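Local coordinates for nicotinate phosphoribosyltransferase (Porphyromonas gingivalis, PDB 2IM5), which probably catalyses the ATP-dependent synthesis of nicotinate ribonucleotide from nicotinate and phosphoribosyl diphosphate, a step in NAD biosynthesis, at residues Phe15-Ala20 with Glu234-Val239; Ile281-Ala286 with Lys318-Arg323. All coordinates share one frame; numbering follows the deposited sequence.

Interaction 1 of 2, residues Phe15-Ala20 with Glu234-Val239; sequences FTTGYA and EDWINV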
# COMPACT_ATOMS: atom_id res chain seq x y z
N PHE A 15 -4.03 1.93 -8.60
CA PHE A 15 -4.71 1.71 -9.88
C PHE A 15 -5.62 0.48 -9.85
O PHE A 15 -6.74 0.52 -10.36
CB PHE A 15 -3.71 1.55 -11.03
CG PHE A 15 -2.96 2.81 -11.36
CD1 PHE A 15 -3.61 4.03 -11.43
CD2 PHE A 15 -1.60 2.76 -11.63
CE1 PHE A 15 -2.92 5.19 -11.77
CE2 PHE A 15 -0.90 3.93 -11.97
CZ PHE A 15 -1.57 5.14 -12.04
N THR A 16 -5.15 -0.62 -9.26
CA THR A 16 -5.96 -1.83 -9.21
C THR A 16 -7.20 -1.63 -8.34
O THR A 16 -8.29 -2.12 -8.67
CB THR A 16 -5.15 -3.05 -8.70
OG1 THR A 16 -4.64 -2.79 -7.39
CG2 THR A 16 -3.99 -3.34 -9.64
N THR A 17 -7.05 -0.92 -7.23
CA THR A 17 -8.19 -0.66 -6.36
C THR A 17 -9.03 0.44 -7.00
O THR A 17 -10.25 0.44 -6.89
CB THR A 17 -7.74 -0.21 -4.97
OG1 THR A 17 -6.77 -1.14 -4.48
CG2 THR A 17 -8.93 -0.18 -4.00
N GLY A 18 -8.36 1.36 -7.68
CA GLY A 18 -9.07 2.44 -8.34
C GLY A 18 -10.02 1.91 -9.40
O GLY A 18 -11.14 2.40 -9.53
N TYR A 19 -9.58 0.91 -10.16
CA TYR A 19 -10.44 0.32 -11.19
C TYR A 19 -11.54 -0.50 -10.53
O TYR A 19 -12.69 -0.49 -10.98
CB TYR A 19 -9.66 -0.56 -12.16
CG TYR A 19 -10.57 -1.34 -13.09
CD1 TYR A 19 -11.50 -0.69 -13.88
CD2 TYR A 19 -10.55 -2.74 -13.10
CE1 TYR A 19 -12.41 -1.40 -14.66
CE2 TYR A 19 -11.45 -3.46 -13.88
CZ TYR A 19 -12.38 -2.79 -14.65
OH TYR A 19 -13.29 -3.50 -15.39
N ALA A 20 -11.20 -1.20 -9.45
CA ALA A 20 -12.20 -1.98 -8.74
C ALA A 20 -13.34 -1.05 -8.29
O ALA A 20 -14.51 -1.41 -8.41
CB ALA A 20 -11.59 -2.70 -7.55
N GLU A 234 -14.88 -11.71 -2.93
CA GLU A 234 -15.76 -12.02 -4.05
C GLU A 234 -15.77 -10.88 -5.06
O GLU A 234 -15.76 -11.12 -6.27
CB GLU A 234 -17.20 -12.27 -3.56
CG GLU A 234 -17.39 -13.62 -2.89
CD GLU A 234 -17.44 -14.77 -3.89
OE1 GLU A 234 -18.51 -14.97 -4.51
OE2 GLU A 234 -16.42 -15.46 -4.07
N ASP A 235 -15.78 -9.64 -4.58
CA ASP A 235 -15.77 -8.49 -5.47
C ASP A 235 -14.43 -8.38 -6.20
O ASP A 235 -14.38 -8.02 -7.37
CB ASP A 235 -16.07 -7.20 -4.71
CG ASP A 235 -17.54 -7.10 -4.29
OD1 ASP A 235 -18.35 -7.93 -4.77
OD2 ASP A 235 -17.90 -6.21 -3.49
N TRP A 236 -13.34 -8.70 -5.50
CA TRP A 236 -12.02 -8.63 -6.13
C TRP A 236 -11.94 -9.65 -7.27
O TRP A 236 -11.36 -9.39 -8.33
CB TRP A 236 -10.93 -8.91 -5.09
CG TRP A 236 -9.54 -8.60 -5.56
CD1 TRP A 236 -8.60 -9.50 -5.96
CD2 TRP A 236 -8.94 -7.31 -5.67
NE1 TRP A 236 -7.44 -8.84 -6.30
CE2 TRP A 236 -7.61 -7.50 -6.13
CE3 TRP A 236 -9.38 -6.00 -5.41
CZ2 TRP A 236 -6.73 -6.44 -6.35
CZ3 TRP A 236 -8.50 -4.94 -5.63
CH2 TRP A 236 -7.19 -5.17 -6.09
N ILE A 237 -12.53 -10.82 -7.05
CA ILE A 237 -12.54 -11.87 -8.06
C ILE A 237 -13.41 -11.43 -9.24
O ILE A 237 -13.08 -11.69 -10.40
CB ILE A 237 -13.10 -13.18 -7.47
CG1 ILE A 237 -12.13 -13.72 -6.43
CG2 ILE A 237 -13.34 -14.20 -8.59
CD1 ILE A 237 -12.72 -14.80 -5.55
N ASN A 238 -14.52 -10.76 -8.94
CA ASN A 238 -15.39 -10.28 -10.01
C ASN A 238 -14.61 -9.31 -10.89
O ASN A 238 -14.75 -9.31 -12.11
CB ASN A 238 -16.61 -9.56 -9.43
CG ASN A 238 -17.46 -8.87 -10.50
OD1 ASN A 238 -17.10 -7.81 -11.03
ND2 ASN A 238 -18.60 -9.48 -10.83
N VAL A 239 -13.78 -8.48 -10.27
CA VAL A 239 -13.02 -7.51 -11.02
C VAL A 239 -11.82 -8.09 -11.77
O VAL A 239 -11.63 -7.79 -12.95
CB VAL A 239 -12.51 -6.38 -10.08
CG1 VAL A 239 -11.65 -5.38 -10.86
CG2 VAL A 239 -13.69 -5.66 -9.43
O HOH W 1 -13.69 -6.88 -14.64
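The carbonyl oxygen of V239 accepts a hydrogen bond from a water whose oxygen is 2.8 Å away, and Y19 OH lies 3.5 Å from that water, a weak bond. No direct hydrogen bond joins 15-20 to 234-239; the rest is packing between helices that cross almost perpendicularly, at 93°. Y19 has CG anti to its backbone N (chi1 171°); its side chain and that of V239 slide past each other in opposite directions, V239 CG1 lying obliquely to the ring, 3.6 Å from Y19 CE2. The other branch of V239 goes to the helix backbone: CG2 is 4.0 Å from A20 CA and little farther from A20 CB. Valine can fill both places because its two methyls diverge from one carbon, and alanine is small enough for the backbones to approach, with A20 CA 6.0 Å from V239 CA. One turn earlier W236 reaches across with its six-membered ring. T16 OG1 meets the ring at its edge, in plane, 3.7 Å from CH2, while A20 CB is 4.3 Å from CZ3. Threonine suits the edge of the indole: its CB is apolar, and its hydroxyl has a weak bond to Y13 O within its own helix, as T17 OG1 has a firmer one. The indole is fixed from outside: NE1 bonds to L244 O, and W215 packs edge-to-face with the ring. In this buried helix-helix crossing, helix 12-24 of the N-terminal domain packs against helix 228-240 of the barrel-like alpha/beta domain, as in the NAPRTase family.

Interaction 2 of 2, residues Ile281-Ala286 with Lys318-Arg323; sequences IFIEKA and KLCAGR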
# COMPACT_ATOMS: atom_id res chain seq x y z
N ILE A 281 3.95 -16.43 14.37
CA ILE A 281 2.59 -16.74 14.81
C ILE A 281 1.66 -16.76 13.59
O ILE A 281 0.78 -17.61 13.49
CB ILE A 281 2.10 -15.69 15.83
CG1 ILE A 281 2.85 -15.89 17.16
CG2 ILE A 281 0.60 -15.80 16.04
CD1 ILE A 281 2.56 -14.83 18.19
N PHE A 282 1.87 -15.83 12.67
CA PHE A 282 1.06 -15.76 11.46
C PHE A 282 1.24 -17.04 10.64
O PHE A 282 0.26 -17.61 10.14
CB PHE A 282 1.47 -14.56 10.61
CG PHE A 282 0.64 -14.40 9.36
CD1 PHE A 282 -0.55 -13.68 9.38
CD2 PHE A 282 1.05 -14.99 8.17
CE1 PHE A 282 -1.33 -13.55 8.23
CE2 PHE A 282 0.29 -14.86 7.01
CZ PHE A 282 -0.91 -14.14 7.04
N ILE A 283 2.48 -17.49 10.51
CA ILE A 283 2.76 -18.70 9.74
C ILE A 283 2.00 -19.91 10.30
O ILE A 283 1.43 -20.70 9.53
CB ILE A 283 4.28 -19.00 9.73
CG1 ILE A 283 5.00 -17.88 8.98
CG2 ILE A 283 4.54 -20.35 9.07
CD1 ILE A 283 6.51 -17.92 9.09
N GLU A 284 1.97 -20.05 11.62
CA GLU A 284 1.26 -21.16 12.26
C GLU A 284 -0.23 -21.11 11.94
O GLU A 284 -0.82 -22.13 11.56
CB GLU A 284 1.42 -21.13 13.78
CG GLU A 284 2.83 -21.32 14.28
CD GLU A 284 3.52 -22.51 13.66
OE1 GLU A 284 2.91 -23.61 13.63
OE2 GLU A 284 4.67 -22.35 13.19
N LYS A 285 -0.85 -19.95 12.12
CA LYS A 285 -2.28 -19.79 11.86
C LYS A 285 -2.62 -20.15 10.42
O LYS A 285 -3.57 -20.88 10.16
CB LYS A 285 -2.72 -18.35 12.13
CG LYS A 285 -2.64 -17.92 13.59
CD LYS A 285 -3.01 -16.45 13.75
CE LYS A 285 -3.03 -16.01 15.21
NZ LYS A 285 -3.19 -14.52 15.33
N ALA A 286 -1.83 -19.63 9.48
CA ALA A 286 -2.04 -19.88 8.06
C ALA A 286 -1.95 -21.37 7.74
O ALA A 286 -2.87 -21.94 7.14
CB ALA A 286 -1.02 -19.11 7.24
N LYS A 318 13.64 -18.63 6.86
CA LYS A 318 13.99 -19.89 7.54
C LYS A 318 12.76 -20.49 8.19
O LYS A 318 12.53 -21.69 8.12
CB LYS A 318 15.06 -19.65 8.60
CG LYS A 318 16.37 -19.06 8.08
CD LYS A 318 17.38 -18.89 9.21
CE LYS A 318 18.58 -18.07 8.76
NZ LYS A 318 19.20 -18.64 7.52
N LEU A 319 11.97 -19.64 8.86
CA LEU A 319 10.75 -20.09 9.51
C LEU A 319 9.79 -20.77 8.54
O LEU A 319 9.06 -21.69 8.92
CB LEU A 319 10.04 -18.89 10.15
CG LEU A 319 10.41 -18.47 11.58
CD1 LEU A 319 11.90 -18.60 11.81
CD2 LEU A 319 9.93 -17.04 11.81
N CYS A 320 9.78 -20.32 7.29
CA CYS A 320 8.89 -20.88 6.28
C CYS A 320 9.41 -22.15 5.61
O CYS A 320 8.63 -22.92 5.07
CB CYS A 320 8.60 -19.84 5.20
SG CYS A 320 7.63 -18.44 5.77
N ALA A 321 10.72 -22.34 5.64
CA ALA A 321 11.34 -23.50 5.00
C ALA A 321 10.59 -24.80 5.25
O ALA A 321 10.38 -25.20 6.39
CB ALA A 321 12.79 -23.63 5.46
N GLY A 322 10.18 -25.45 4.16
CA GLY A 322 9.47 -26.71 4.26
C GLY A 322 8.02 -26.66 4.70
O GLY A 322 7.40 -27.71 4.89
N ARG A 323 7.45 -25.47 4.85
CA ARG A 323 6.06 -25.37 5.28
C ARG A 323 5.17 -24.60 4.30
O ARG A 323 4.06 -25.03 3.99
CB ARG A 323 5.99 -24.69 6.64
CG ARG A 323 7.05 -25.16 7.62
CD ARG A 323 6.81 -24.55 8.97
NE ARG A 323 5.57 -25.05 9.56
CZ ARG A 323 4.94 -24.46 10.57
NH1 ARG A 323 5.44 -23.36 11.10
NH2 ARG A 323 3.82 -25.00 11.05
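E284 and R323 meet carboxylate to guanidinium, in a two-pronged salt bridge at the partly exposed side of the contact. R323 NH2 donates to E284 OE1 over 3.1 Å, reaching that oxygen on its syn side but tilted out of the carboxylate plane, while the acceptor stays close to the guanidinium plane. The second prong, from NH1 to OE2, refines to 2.4 Å; so short a distance is doubtful in detail, though the pairing is clear. The two planes are tilted by 24°, so the pairing is not flat, and the side chains as a whole cross at about a right angle. Bends bring them together: chi2 of E284 (-49°) folds CD back from an extended course, and chi3 of R323 (67°) turns NE out of line. A long, flexible pair suits this half-exposed place, where a charged edge can lie beside an apolar one.

I283, pointing toward 318-323, supplies that apolar part and uses both ends of its branched side chain. CD1 touches C320 SG at 3.5 Å and L319 CB at 3.8 Å, whereas CG2 lies 3.7 Å from R323 NH1, obliquely to the guanidinium. The two branches of isoleucine can thus serve the helix end (L319, C320) and the arginine at once, and small cysteine lets its sulphur come close to CD1; F304 of strand 301-304 touches I283 and C320 alike.

R323 owes its position to a type II turn beyond the helix. A321 leaves helical geometry, G322 takes the positive phi that glycine readily adopts, and R323 N bonds to C320 O at 2.8 Å. Helices 279-292 and 310-320 thus pack side by side over strand 301-304, the arrangement of successive beta-alpha units in a parallel, barrel-like alpha/beta fold.

In the fold
The two contacts differ in place and chemistry. Interaction 1 is buried, its centre about 15 Å from the centre of the chain, and joins segments more than two hundred residues apart, from the N-terminal domain and the parallel alpha/beta part; it depends on aromatic and small side chains, threonines among them, and a water bonded to V239 O and weakly to Y19. Interaction 2 has its centre farther out, about 23 Å from that of the chain, and ties neighbouring helices of the alpha/beta part, an apolar patch facing strand 301-304 and an ion pair at the partly exposed side. They share no element: their nearest atoms are about 16 Å apart, and the second begins only after the first is complete in sequence.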